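Local coordinates for protein 3-dehydroquinate dehydratase (PDB 6SMF) that probably catalyses the trans-dehydration of 3-dehydroquinate to 3-dehydroshikimate through an enolate intermediate, the third step of chorismate biosynthesis, as a homododecamer, at residues 37-50 against 136-148. Numbering follows the deposited sequence.
Sequences IANKLKLQAEKLDV and AESYSLALDAAAK
L143 drives its isobutyl group into the neighbouring helix as a knob, seated in a hole formed by L41, Q44, A45 and L48. Its CG lies anti to the backbone N (chi1 -178°), which carries the branch across the interface: L143 CD2 reaches L41 CD2 at 3.9 Å, while L143 CG meets L48 CD1 at 4.0 Å. Beyond the helix end, closed at D49 by a Schellman motif, V50 CG2 also touches L143 CD1.

Toward the N-terminal ends, both methyls of L41 bear on Y139 CB from the same side, each 3.9 Å away, and I37 CG2 rests over one face of the Y139 ring, offset toward its rim. I37 also turns CG1 onto A136 CB, 3.7 Å away. The Y139 hydroxyl leaves this apolar layer to hydrogen-bond N14 and N81, the latter predicted to bind substrate, so the packing borders the probable active site.

One hydrogen bond joins the two helices. The extended side chain of Q44 delivers NE2 to S140 O at 2.8 Å in a nearly straight bond (168°). The carbonyl lies close to the amide plane of Q44 and already accepts the helical bond from D144 N, so two donors share it. Beside it, S140 OG donates to E137 OE1 from above the carboxylate plane.

Residues 37-48 and 136-147 run nearly parallel, their axes 24° apart, on the same face of the parallel sheet of this flavodoxin-like fold, where L41 and L143 both touch strands 9-14 and 51-56. Apolar groups such as L41, Y139 and L143 thus pack toward the sheet, while the more accessible side mixes the Q44 hydrogen bond, the methyls of L48, and K40 near E137, whose opposite charges, not in contact, probably add only weak attraction.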
loop_
_atom_site.group_PDB
_atom_site.type_symbol
_atom_site.label_atom_id
_atom_site.label_comp_id
_atom_site.label_asym_id
_atom_site.label_seq_id
_atom_site.Cartn_x
_atom_site.Cartn_y
_atom_site.Cartn_z
ATOM N N ILE A 37 -27.690 23.056 21.192
ATOM C CA ILE A 37 -26.430 22.613 21.850
ATOM C C ILE A 37 -25.713 23.841 22.436
ATOM O O ILE A 37 -25.223 23.739 23.592
ATOM C CB ILE A 37 -25.583 21.800 20.849
ATOM C CG1 ILE A 37 -26.193 20.410 20.678
ATOM C CG2 ILE A 37 -24.128 21.727 21.265
ATOM C CD1 ILE A 37 -25.518 19.557 19.639
ATOM N N ALA A 38 -25.661 24.941 21.670
ATOM C CA ALA A 38 -25.146 26.262 22.101
ATOM C C ALA A 38 -25.884 26.704 23.373
ATOM O O ALA A 38 -25.222 27.203 24.321
ATOM C CB ALA A 38 -25.288 27.274 20.988
ATOM N N ASN A 39 -27.205 26.536 23.406
ATOM C CA ASN A 39 -28.047 26.945 24.562
ATOM C C ASN A 39 -27.691 26.061 25.759
ATOM O O ASN A 39 -27.424 26.620 26.839
ATOM C CB ASN A 39 -29.539 26.948 24.197
ATOM C CG ASN A 39 -29.890 28.047 23.153
ATOM O OD1 ASN A 39 -29.076 28.952 22.813
ATOM N ND2 ASN A 39 -31.120 27.994 22.649
ATOM N N LYS A 40 -27.621 24.732 25.558
ATOM C CA LYS A 40 -27.242 23.766 26.632
ATOM C C LYS A 40 -25.932 24.251 27.270
ATOM O O LYS A 40 -25.883 24.326 28.542
ATOM C CB LYS A 40 -27.075 22.346 26.091
ATOM C CG LYS A 40 -28.200 21.341 26.324
ATOM C CD LYS A 40 -27.819 19.942 25.710
ATOM C CE LYS A 40 -28.215 18.714 26.525
ATOM N NZ LYS A 40 -29.568 18.882 27.118
ATOM N N LEU A 41 -24.963 24.615 26.403
ATOM C CA LEU A 41 -23.539 24.876 26.748
ATOM C C LEU A 41 -23.419 26.202 27.495
ATOM O O LEU A 41 -22.671 26.240 28.482
ATOM C CB LEU A 41 -22.662 24.881 25.487
ATOM C CG LEU A 41 -22.354 23.499 24.899
ATOM C CD1 LEU A 41 -21.641 23.615 23.560
ATOM C CD2 LEU A 41 -21.517 22.662 25.856
ATOM N N LYS A 42 -24.107 27.241 27.020
ATOM C CA LYS A 42 -24.159 28.581 27.676
ATOM C C LYS A 42 -24.656 28.450 29.124
ATOM O O LYS A 42 -24.058 29.131 29.987
ATOM C CB LYS A 42 -25.040 29.559 26.899
ATOM C CG LYS A 42 -24.311 30.177 25.719
ATOM C CD LYS A 42 -25.197 30.711 24.658
ATOM C CE LYS A 42 -24.427 31.607 23.718
ATOM N NZ LYS A 42 -25.221 31.827 22.496
ATOM N N LEU A 43 -25.655 27.580 29.355
ATOM C CA LEU A 43 -26.235 27.285 30.703
ATOM C C LEU A 43 -25.228 26.510 31.557
ATOM O O LEU A 43 -25.132 26.800 32.766
ATOM C CB LEU A 43 -27.515 26.456 30.566
ATOM C CG LEU A 43 -28.818 27.231 30.424
ATOM C CD1 LEU A 43 -29.946 26.249 30.140
ATOM C CD2 LEU A 43 -29.095 28.066 31.661
ATOM N N GLN A 44 -24.549 25.524 30.963
ATOM C CA GLN A 44 -23.553 24.687 31.671
ATOM C C GLN A 44 -22.421 25.615 32.121
ATOM O O GLN A 44 -21.898 25.443 33.269
ATOM C CB GLN A 44 -23.084 23.579 30.733
ATOM C CG GLN A 44 -22.423 22.408 31.431
ATOM C CD GLN A 44 -21.671 21.573 30.425
ATOM O OE1 GLN A 44 -22.036 21.483 29.247
ATOM N NE2 GLN A 44 -20.591 20.977 30.899
ATOM N N ALA A 45 -22.102 26.588 31.252
ATOM C CA ALA A 45 -21.009 27.573 31.422
ATOM C C ALA A 45 -21.321 28.477 32.612
ATOM O O ALA A 45 -20.382 28.821 33.328
ATOM C CB ALA A 45 -20.783 28.350 30.135
ATOM N N GLU A 46 -22.585 28.840 32.811
ATOM C CA GLU A 46 -23.045 29.584 34.013
ATOM C C GLU A 46 -22.762 28.717 35.252
ATOM O O GLU A 46 -22.060 29.204 36.138
ATOM C CB GLU A 46 -24.522 29.960 33.864
ATOM C CG GLU A 46 -24.837 31.436 34.038
ATOM C CD GLU A 46 -26.250 31.776 33.572
ATOM O OE1 GLU A 46 -26.548 31.439 32.400
ATOM O OE2 GLU A 46 -27.057 32.351 34.375
ATOM N N LYS A 47 -23.213 27.447 35.283
ATOM C CA LYS A 47 -22.980 26.530 36.439
ATOM C C LYS A 47 -21.470 26.421 36.737
ATOM O O LYS A 47 -21.134 26.141 37.899
ATOM C CB LYS A 47 -23.602 25.152 36.183
ATOM N N LEU A 48 -20.593 26.635 35.738
ATOM C CA LEU A 48 -19.135 26.309 35.818
ATOM C C LEU A 48 -18.286 27.577 36.022
ATOM O O LEU A 48 -17.072 27.451 36.305
ATOM C CB LEU A 48 -18.708 25.586 34.534
ATOM C CG LEU A 48 -19.066 24.107 34.450
ATOM C CD1 LEU A 48 -18.602 23.505 33.119
ATOM C CD2 LEU A 48 -18.447 23.343 35.612
ATOM N N ASP A 49 -18.898 28.737 35.826
ATOM C CA ASP A 49 -18.283 30.068 36.018
ATOM C C ASP A 49 -17.214 30.346 34.960
ATOM O O ASP A 49 -16.104 30.834 35.291
ATOM C CB ASP A 49 -17.772 30.239 37.439
ATOM C CG ASP A 49 -18.077 31.668 37.863
ATOM O OD1 ASP A 49 -17.758 32.617 37.077
ATOM O OD2 ASP A 49 -18.727 31.815 38.888
ATOM N N VAL A 50 -17.568 30.092 33.699
ATOM C CA VAL A 50 -16.684 30.366 32.530
ATOM C C VAL A 50 -17.551 30.996 31.444
ATOM O O VAL A 50 -18.769 30.730 31.455
ATOM C CB VAL A 50 -15.990 29.077 32.056
ATOM C CG1 VAL A 50 -15.285 28.357 33.199
ATOM C CG2 VAL A 50 -16.939 28.117 31.378
ATOM N N ALA A 136 -24.595 15.573 21.854
ATOM C CA ALA A 136 -24.416 16.863 22.556
ATOM C C ALA A 136 -23.596 16.673 23.846
ATOM O O ALA A 136 -22.805 17.557 24.183
ATOM C CB ALA A 136 -25.766 17.443 22.865
ATOM N N GLU A 137 -23.803 15.542 24.535
ATOM C CA GLU A 137 -23.048 15.170 25.764
ATOM C C GLU A 137 -21.539 15.184 25.471
ATOM O O GLU A 137 -20.823 15.432 26.434
ATOM C CB GLU A 137 -23.532 13.837 26.365
ATOM C CG GLU A 137 -24.858 13.934 27.118
ATOM C CD GLU A 137 -25.053 15.162 28.040
ATOM O OE1 GLU A 137 -24.152 15.426 28.915
ATOM O OE2 GLU A 137 -26.084 15.909 27.867
ATOM N N SER A 138 -21.077 14.934 24.233
ATOM C CA SER A 138 -19.644 15.048 23.848
ATOM C C SER A 138 -19.138 16.464 24.194
ATOM O O SER A 138 -18.083 16.603 24.821
ATOM C CB SER A 138 -19.364 14.685 22.386
ATOM O OG SER A 138 -19.536 13.286 22.129
ATOM N N TYR A 139 -19.876 17.487 23.811
ATOM C CA TYR A 139 -19.557 18.901 24.134
ATOM C C TYR A 139 -19.623 19.139 25.654
ATOM O O TYR A 139 -18.693 19.767 26.205
ATOM C CB TYR A 139 -20.512 19.851 23.397
ATOM C CG TYR A 139 -20.302 19.896 21.902
ATOM C CD1 TYR A 139 -20.954 19.002 21.063
ATOM C CD2 TYR A 139 -19.486 20.860 21.321
ATOM C CE1 TYR A 139 -20.802 19.063 19.694
ATOM C CE2 TYR A 139 -19.333 20.928 19.949
ATOM C CZ TYR A 139 -19.979 20.018 19.142
ATOM O OH TYR A 139 -19.813 20.055 17.792
ATOM N N SER A 140 -20.690 18.685 26.323
ATOM C CA SER A 140 -20.900 18.955 27.763
ATOM C C SER A 140 -19.703 18.388 28.553
ATOM O O SER A 140 -19.158 19.130 29.403
ATOM C CB SER A 140 -22.291 18.514 28.255
ATOM O OG SER A 140 -22.293 17.303 29.005
ATOM N N LEU A 141 -19.274 17.156 28.270
ATOM C CA LEU A 141 -18.100 16.482 28.907
ATOM C C LEU A 141 -16.817 17.277 28.648
ATOM O O LEU A 141 -15.977 17.446 29.578
ATOM C CB LEU A 141 -17.939 15.081 28.327
ATOM C CG LEU A 141 -18.977 14.051 28.768
ATOM C CD1 LEU A 141 -19.013 12.886 27.786
ATOM C CD2 LEU A 141 -18.649 13.536 30.150
ATOM N N ALA A 142 -16.668 17.724 27.414
ATOM C CA ALA A 142 -15.524 18.538 26.953
ATOM C C ALA A 142 -15.505 19.831 27.780
ATOM O O ALA A 142 -14.438 20.207 28.269
ATOM C CB ALA A 142 -15.663 18.778 25.460
ATOM N N LEU A 143 -16.658 20.456 27.998
ATOM C CA LEU A 143 -16.724 21.750 28.717
ATOM C C LEU A 143 -16.366 21.537 30.204
ATOM O O LEU A 143 -15.641 22.419 30.744
ATOM C CB LEU A 143 -18.086 22.415 28.495
ATOM C CG LEU A 143 -18.260 23.792 29.151
ATOM C CD1 LEU A 143 -17.093 24.744 28.878
ATOM C CD2 LEU A 143 -19.571 24.438 28.719
ATOM N N ASP A 144 -16.807 20.430 30.843
ATOM C CA ASP A 144 -16.423 20.091 32.251
ATOM C C ASP A 144 -14.893 19.905 32.291
ATOM O O ASP A 144 -14.238 20.491 33.134
ATOM C CB ASP A 144 -17.092 18.819 32.801
ATOM C CG ASP A 144 -18.513 18.922 33.357
ATOM O OD1 ASP A 144 -18.802 19.823 34.188
ATOM O OD2 ASP A 144 -19.331 18.043 33.001
ATOM N N ALA A 145 -14.341 19.110 31.382
ATOM C CA ALA A 145 -12.901 18.757 31.406
ATOM C C ALA A 145 -12.051 20.040 31.222
ATOM O O ALA A 145 -10.962 20.175 31.881
ATOM C CB ALA A 145 -12.667 17.736 30.333
ATOM N N ALA A 146 -12.553 20.913 30.327
ATOM C CA ALA A 146 -11.950 22.186 29.875
ATOM C C ALA A 146 -11.935 23.199 31.020
ATOM O O ALA A 146 -10.944 23.952 31.145
ATOM C CB ALA A 146 -12.730 22.684 28.690
ATOM N N ALA A 147 -13.010 23.248 31.809
ATOM C CA ALA A 147 -13.107 24.098 33.013
ATOM C C ALA A 147 -12.057 23.656 34.045
ATOM O O ALA A 147 -11.497 24.562 34.692
ATOM C CB ALA A 147 -14.510 24.046 33.580
ATOM N N LYS A 148 -11.801 22.343 34.200
ATOM C CA LYS A 148 -10.902 21.782 35.250
ATOM C C LYS A 148 -9.437 21.861 34.790
ATOM O O LYS A 148 -8.608 21.377 35.545
ATOM C CB LYS A 148 -11.255 20.323 35.601
ATOM C CG LYS A 148 -12.600 20.075 36.273
ATOM C CD LYS A 148 -12.923 18.592 36.422
ATOM C CE LYS A 148 -14.129 18.329 37.314
ATOM N NZ LYS A 148 -14.737 17.001 37.036
#